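Local atomic coordinates of peptidase S15/CocE/NonD (Thaumarchaeota archaeon SCGC AB-539-E09, PDB entry 4PF1), a protein that is a serine aminopeptidase of the alpha/beta hydrolase fold that probably removes residues from the amino terminus of peptides. Residues A494-S499 against R604-R609; S499-V504 against K545-D550. All blocks are in the same frame, centred on the assembly; numbering follows the deposited sequence.

Both contacts lie within the C-terminal non-catalytic domain of the X-Pro dipeptidyl-peptidase family, their centres about 7 Å apart, and Ser499 belongs to both. In contact 1 the end of strand 489-496 meets the start of strand 606-625; in contact 2 the continuation, on its way into strand 502-510, meets the loop between strands 525-534 and 553-558. Along the chain contact 2 is nested inside the loop that contact 1 closes. Strands 489-496 and 502-510 belong to two different antiparallel sheets, and the chain crossing from one to the other pairs with strand 606-625 at its start and meets the 545-550 loop further on. Thr496 O and Asp550 N, 2.7 Å apart, probably join them by a hydrogen bond.

Contact 1: residues A494-S499 against R604-R609; sequences ASTSGS and RKATQR
Ser495 and Arg609 form an antiparallel hydrogen-bonded pair: Ser495 N donates to Arg609 O and Arg609 N to Ser495 O, each at 3.0 Å. One residue on, Thr496 faces Gln608 in a non-hydrogen-bonded pair with CA atoms 4.7 Å apart, their side chains lying side by side and pointing the same way. This is the close-packed, buried face, where Thr496 OG1 comes within 3.7 Å of Ala606 CB and Trp503 of strand 502-510 touches both Ala494 and Gln608. The pairing belongs to an antiparallel sheet of the C-terminal domain, in which strand 606-625 also borders strand 425-430. Strand 489-496 ends here in an ST turn: OG1 of Thr496, anti to the backbone N (chi1 176°), accepts from Gly498 N at 3.1 Å. An alanine in place of Thr496 would probably leave Gly498 N without this acceptor and the turn less firmly held. As the chain bends, Ser497 N still reaches Thr607 O, less straight at 137°, while Ser497 OG takes the N-H of Thr607 at 2.7 Å, a side chain standing in for a backbone acceptor. The opposite face, with Ser495 and Arg609, is looser and wetter. Ser495 OG rests 3.4 Å from Arg609 CB and bonds two waters, one donating to Thr607 O and the other accepting from Arg609 NH1. The extended Arg609 chain leads its guanidinium away from Ser495, and NE forms a salt bridge with Glu427.

Contact 2: residues S499-V504 against K545-D550; sequences SDADWV and KPLVPD
Ser499 and Leu547 bring their backbones together at a single point, with CA atoms 4.5 Å apart. Both segments belong to connections between the two antiparallel sheets of the C-terminal domain, of the galactose-binding-domain-like class: residues 499-501 lead from strand 489-496 into strand 502-510, and the loop holding 545-550 runs from strand 525-534 to strand 553-558. Leu547 N donates to Ser499 O at 2.7 Å, and the hydrogen bond is nearly straight (N-H...O 167°), but the donor stands above the carbonyl plane, 44° out of it. A CA-H...O contact from Ser499 CA to Leu547 O, 3.4 Å long, runs the other way between the same two residues. Beyond Ser499 the two segments diverge, and the side chain of Leu547 bridges the widening angle. Its CG lies anti to the carbonyl carbon, and CD1 comes up against the peptide between Asp500 and Ala501, 3.6 Å from Ala501 N. The same methyl meets Ala501 CB at 3.9 Å, while the leucine side chain also touches Thr496, Leu553 and Tyr555. On the exposed flank Pro546 adds only slight packing, its CB lying 3.9 Å from Ser499 O and its side chain touching Phe591, whose backbone N bonds Ser499 OG. The side chain of Asp500 points away from 545-550: OD2 makes a salt bridge with Arg536, whose positive charge would be expected to favour the ionised carboxylate, and Asn587 donates to OD1. OD1 also accepts from Ala501 N at 2.8 Å, on its anti side and 24° out of the carboxylate plane.

Contact 1: residues A494-S499 against R604-R609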
loop_
_atom_site.group_PDB
_atom_site.type_symbol
_atom_site.label_atom_id
_atom_site.label_comp_id
_atom_site.label_asym_id
_atom_site.label_seq_id
_atom_site.Cartn_x
_atom_site.Cartn_y
_atom_site.Cartn_z
ATOM N N ALA A 494 -40.362 -22.085 3.236
ATOM C CA ALA A 494 -39.521 -22.442 4.369
ATOM C C ALA A 494 -40.309 -22.696 5.652
ATOM O O ALA A 494 -41.361 -22.095 5.878
ATOM C CB ALA A 494 -38.489 -21.352 4.607
ATOM N N SER A 495 -39.769 -23.578 6.503
ATOM C CA SER A 495 -40.331 -23.887 7.811
ATOM C C SER A 495 -39.293 -23.630 8.897
ATOM O O SER A 495 -38.095 -23.793 8.658
ATOM C CB SER A 495 -40.820 -25.333 7.866
ATOM O OG SER A 495 -39.747 -26.259 7.859
ATOM N N THR A 496 -39.751 -23.218 10.077
ATOM C CA THR A 496 -38.892 -22.992 11.239
ATOM C C THR A 496 -39.499 -23.674 12.454
ATOM O O THR A 496 -40.725 -23.738 12.570
ATOM C CB THR A 496 -38.653 -21.478 11.490
ATOM O OG1 THR A 496 -37.890 -21.321 12.694
ATOM C CG2 THR A 496 -39.952 -20.672 11.601
ATOM N N SER A 497 -38.652 -24.160 13.376
ATOM C CA SER A 497 -39.141 -24.763 14.616
ATOM C C SER A 497 -39.546 -23.664 15.631
ATOM O O SER A 497 -40.134 -23.971 16.665
ATOM C CB SER A 497 -38.098 -25.706 15.212
ATOM O OG SER A 497 -36.874 -25.045 15.482
ATOM N N GLY A 498 -39.251 -22.402 15.299
ATOM C CA GLY A 498 -39.593 -21.242 16.119
ATOM C C GLY A 498 -40.880 -20.550 15.697
ATOM O O GLY A 498 -41.587 -21.039 14.810
ATOM N N SER A 499 -41.202 -19.402 16.337
ATOM C CA SER A 499 -42.428 -18.638 16.049
ATOM C C SER A 499 -42.138 -17.312 15.319
ATOM O O SER A 499 -43.065 -16.552 15.023
ATOM C CB SER A 499 -43.239 -18.388 17.319
ATOM O OG SER A 499 -42.424 -18.159 18.455
ATOM N N ARG A 604 -33.740 -17.966 21.010
ATOM C CA ARG A 604 -33.545 -19.421 21.024
ATOM C C ARG A 604 -33.166 -19.979 19.657
ATOM O O ARG A 604 -33.594 -19.450 18.627
ATOM C CB ARG A 604 -34.814 -20.146 21.514
ATOM C CG ARG A 604 -35.385 -19.667 22.853
ATOM C CD ARG A 604 -36.371 -20.666 23.458
ATOM N NE ARG A 604 -37.358 -21.155 22.487
ATOM C CZ ARG A 604 -37.410 -22.408 22.036
ATOM N NH1 ARG A 604 -36.544 -23.314 22.473
ATOM N NH2 ARG A 604 -38.330 -22.761 21.147
ATOM N N LYS A 605 -32.417 -21.107 19.661
ATOM C CA LYS A 605 -32.018 -21.845 18.458
ATOM C C LYS A 605 -33.247 -22.364 17.736
ATOM O O LYS A 605 -34.234 -22.726 18.381
ATOM C CB LYS A 605 -31.111 -23.036 18.821
ATOM C CG LYS A 605 -29.723 -22.663 19.302
ATOM C CD LYS A 605 -28.902 -23.911 19.577
ATOM C CE LYS A 605 -27.647 -23.609 20.353
ATOM N NZ LYS A 605 -26.798 -24.816 20.511
ATOM N N ALA A 606 -33.193 -22.405 16.404
ATOM C CA ALA A 606 -34.301 -22.911 15.602
ATOM C C ALA A 606 -33.789 -23.744 14.442
ATOM O O ALA A 606 -32.735 -23.439 13.874
ATOM C CB ALA A 606 -35.153 -21.763 15.088
ATOM N N THR A 607 -34.530 -24.806 14.103
ATOM C CA THR A 607 -34.234 -25.697 12.986
ATOM C C THR A 607 -34.924 -25.133 11.752
ATOM O O THR A 607 -36.146 -25.007 11.739
ATOM C CB THR A 607 -34.670 -27.131 13.330
ATOM O OG1 THR A 607 -33.986 -27.540 14.512
ATOM C CG2 THR A 607 -34.384 -28.115 12.210
ATOM N N GLN A 608 -34.135 -24.737 10.741
ATOM C CA GLN A 608 -34.650 -24.115 9.521
ATOM C C GLN A 608 -34.605 -25.079 8.358
ATOM O O GLN A 608 -33.619 -25.796 8.190
ATOM C CB GLN A 608 -33.862 -22.832 9.167
ATOM C CG GLN A 608 -33.372 -21.995 10.367
ATOM C CD GLN A 608 -34.484 -21.258 11.072
ATOM O OE1 GLN A 608 -35.356 -21.854 11.702
ATOM N NE2 GLN A 608 -34.430 -19.941 11.044
ATOM N N ARG A 609 -35.664 -25.080 7.533
ATOM C CA ARG A 609 -35.762 -25.968 6.379
ATOM C C ARG A 609 -36.238 -25.226 5.149
ATOM O O ARG A 609 -37.333 -24.667 5.162
ATOM C CB ARG A 609 -36.723 -27.136 6.671
ATOM C CG ARG A 609 -36.182 -28.189 7.615
ATOM C CD ARG A 609 -37.270 -29.183 7.962
ATOM N NE ARG A 609 -36.803 -30.202 8.899
ATOM C CZ ARG A 609 -37.568 -31.173 9.387
ATOM N NH1 ARG A 609 -38.842 -31.267 9.028
ATOM N NH2 ARG A 609 -37.065 -32.058 10.234
HETATM O O HOH W 1 -38.294 -26.284 10.346
HETATM O O HOH W 2 -40.601 -29.021 8.302
#

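Contact 2: residues S499-V504 against K545-D550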
loop_
_atom_site.group_PDB
_atom_site.type_symbol
_atom_site.label_atom_id
_atom_site.label_comp_id
_atom_site.label_asym_id
_atom_site.label_seq_id
_atom_site.Cartn_x
_atom_site.Cartn_y
_atom_site.Cartn_z
ATOM N N SER A 499 -41.202 -19.402 16.337
ATOM C CA SER A 499 -42.428 -18.638 16.049
ATOM C C SER A 499 -42.138 -17.312 15.319
ATOM O O SER A 499 -43.065 -16.552 15.023
ATOM C CB SER A 499 -43.239 -18.388 17.319
ATOM O OG SER A 499 -42.424 -18.159 18.455
ATOM N N ASP A 500 -40.857 -17.060 15.004
ATOM C CA ASP A 500 -40.406 -15.902 14.223
ATOM C C ASP A 500 -39.079 -16.252 13.548
ATOM O O ASP A 500 -38.397 -17.176 13.997
ATOM C CB ASP A 500 -40.279 -14.629 15.094
ATOM C CG ASP A 500 -40.383 -13.314 14.317
ATOM O OD1 ASP A 500 -40.236 -13.339 13.070
ATOM O OD2 ASP A 500 -40.584 -12.262 14.955
ATOM N N ALA A 501 -38.750 -15.572 12.426
ATOM C CA ALA A 501 -37.519 -15.836 11.670
ATOM C C ALA A 501 -37.215 -14.747 10.678
ATOM O O ALA A 501 -38.128 -14.145 10.127
ATOM C CB ALA A 501 -37.628 -17.166 10.926
ATOM N N ASP A 502 -35.923 -14.529 10.417
ATOM C CA ASP A 502 -35.428 -13.649 9.364
ATOM C C ASP A 502 -34.923 -14.526 8.243
ATOM O O ASP A 502 -34.326 -15.570 8.517
ATOM C CB ASP A 502 -34.297 -12.740 9.881
ATOM C CG ASP A 502 -34.757 -11.498 10.614
ATOM O OD1 ASP A 502 -35.969 -11.203 10.581
ATOM O OD2 ASP A 502 -33.907 -10.828 11.230
ATOM N N TRP A 503 -35.186 -14.148 6.989
ATOM C CA TRP A 503 -34.712 -14.935 5.862
ATOM C C TRP A 503 -33.904 -14.048 4.925
ATOM O O TRP A 503 -34.437 -13.095 4.351
ATOM C CB TRP A 503 -35.873 -15.632 5.125
ATOM C CG TRP A 503 -36.702 -16.536 5.997
ATOM C CD1 TRP A 503 -37.904 -16.243 6.571
ATOM C CD2 TRP A 503 -36.375 -17.872 6.412
ATOM N NE1 TRP A 503 -38.358 -17.318 7.300
ATOM C CE2 TRP A 503 -37.438 -18.330 7.222
ATOM C CE3 TRP A 503 -35.297 -18.739 6.152
ATOM C CZ2 TRP A 503 -37.453 -19.616 7.783
ATOM C CZ3 TRP A 503 -35.313 -20.013 6.707
ATOM C CH2 TRP A 503 -36.373 -20.435 7.524
ATOM N N VAL A 504 -32.596 -14.329 4.830
ATOM C CA VAL A 504 -31.661 -13.606 3.966
ATOM C C VAL A 504 -31.478 -14.409 2.681
ATOM O O VAL A 504 -31.132 -15.591 2.745
ATOM C CB VAL A 504 -30.294 -13.349 4.669
ATOM C CG1 VAL A 504 -29.336 -12.580 3.762
ATOM C CG2 VAL A 504 -30.470 -12.634 6.002
ATOM N N LYS A 545 -47.317 -10.874 12.857
ATOM C CA LYS A 545 -48.005 -12.135 13.156
ATOM C C LYS A 545 -46.993 -13.263 13.402
ATOM O O LYS A 545 -45.999 -13.353 12.680
ATOM C CB LYS A 545 -48.964 -12.514 12.016
ATOM C CG LYS A 545 -50.294 -11.772 12.063
ATOM C CD LYS A 545 -51.078 -11.948 10.771
ATOM C CE LYS A 545 -52.463 -11.350 10.854
ATOM N NZ LYS A 545 -53.495 -12.383 11.134
ATOM N N PRO A 546 -47.228 -14.146 14.403
ATOM C CA PRO A 546 -46.267 -15.236 14.649
ATOM C C PRO A 546 -46.298 -16.314 13.565
ATOM O O PRO A 546 -47.330 -16.521 12.924
ATOM C CB PRO A 546 -46.718 -15.805 15.997
ATOM C CG PRO A 546 -48.157 -15.487 16.084
ATOM C CD PRO A 546 -48.349 -14.183 15.366
ATOM N N LEU A 547 -45.162 -16.997 13.361
ATOM C CA LEU A 547 -45.074 -18.111 12.419
ATOM C C LEU A 547 -45.518 -19.388 13.114
ATOM O O LEU A 547 -45.189 -19.594 14.287
ATOM C CB LEU A 547 -43.639 -18.279 11.868
ATOM C CG LEU A 547 -42.999 -17.064 11.174
ATOM C CD1 LEU A 547 -41.541 -17.325 10.866
ATOM C CD2 LEU A 547 -43.749 -16.685 9.902
ATOM N N VAL A 548 -46.281 -20.240 12.410
ATOM C CA VAL A 548 -46.712 -21.526 12.963
ATOM C C VAL A 548 -45.478 -22.444 12.999
ATOM O O VAL A 548 -44.842 -22.637 11.958
ATOM C CB VAL A 548 -47.897 -22.154 12.171
ATOM C CG1 VAL A 548 -48.242 -23.546 12.699
ATOM C CG2 VAL A 548 -49.125 -21.247 12.205
ATOM N N PRO A 549 -45.066 -22.943 14.194
ATOM C CA PRO A 549 -43.855 -23.780 14.256
ATOM C C PRO A 549 -43.965 -25.041 13.403
ATOM O O PRO A 549 -45.028 -25.660 13.345
ATOM C CB PRO A 549 -43.730 -24.119 15.747
ATOM C CG PRO A 549 -44.531 -23.076 16.450
ATOM C CD PRO A 549 -45.668 -22.774 15.532
ATOM N N ASP A 550 -42.866 -25.368 12.684
ATOM C CA ASP A 550 -42.683 -26.551 11.825
ATOM C C ASP A 550 -43.570 -26.558 10.550
ATOM O O ASP A 550 -43.515 -27.526 9.791
ATOM C CB ASP A 550 -42.886 -27.858 12.627
ATOM C CG ASP A 550 -42.083 -27.921 13.916
ATOM O OD1 ASP A 550 -40.876 -27.586 13.883
ATOM O OD2 ASP A 550 -42.660 -28.300 14.954
#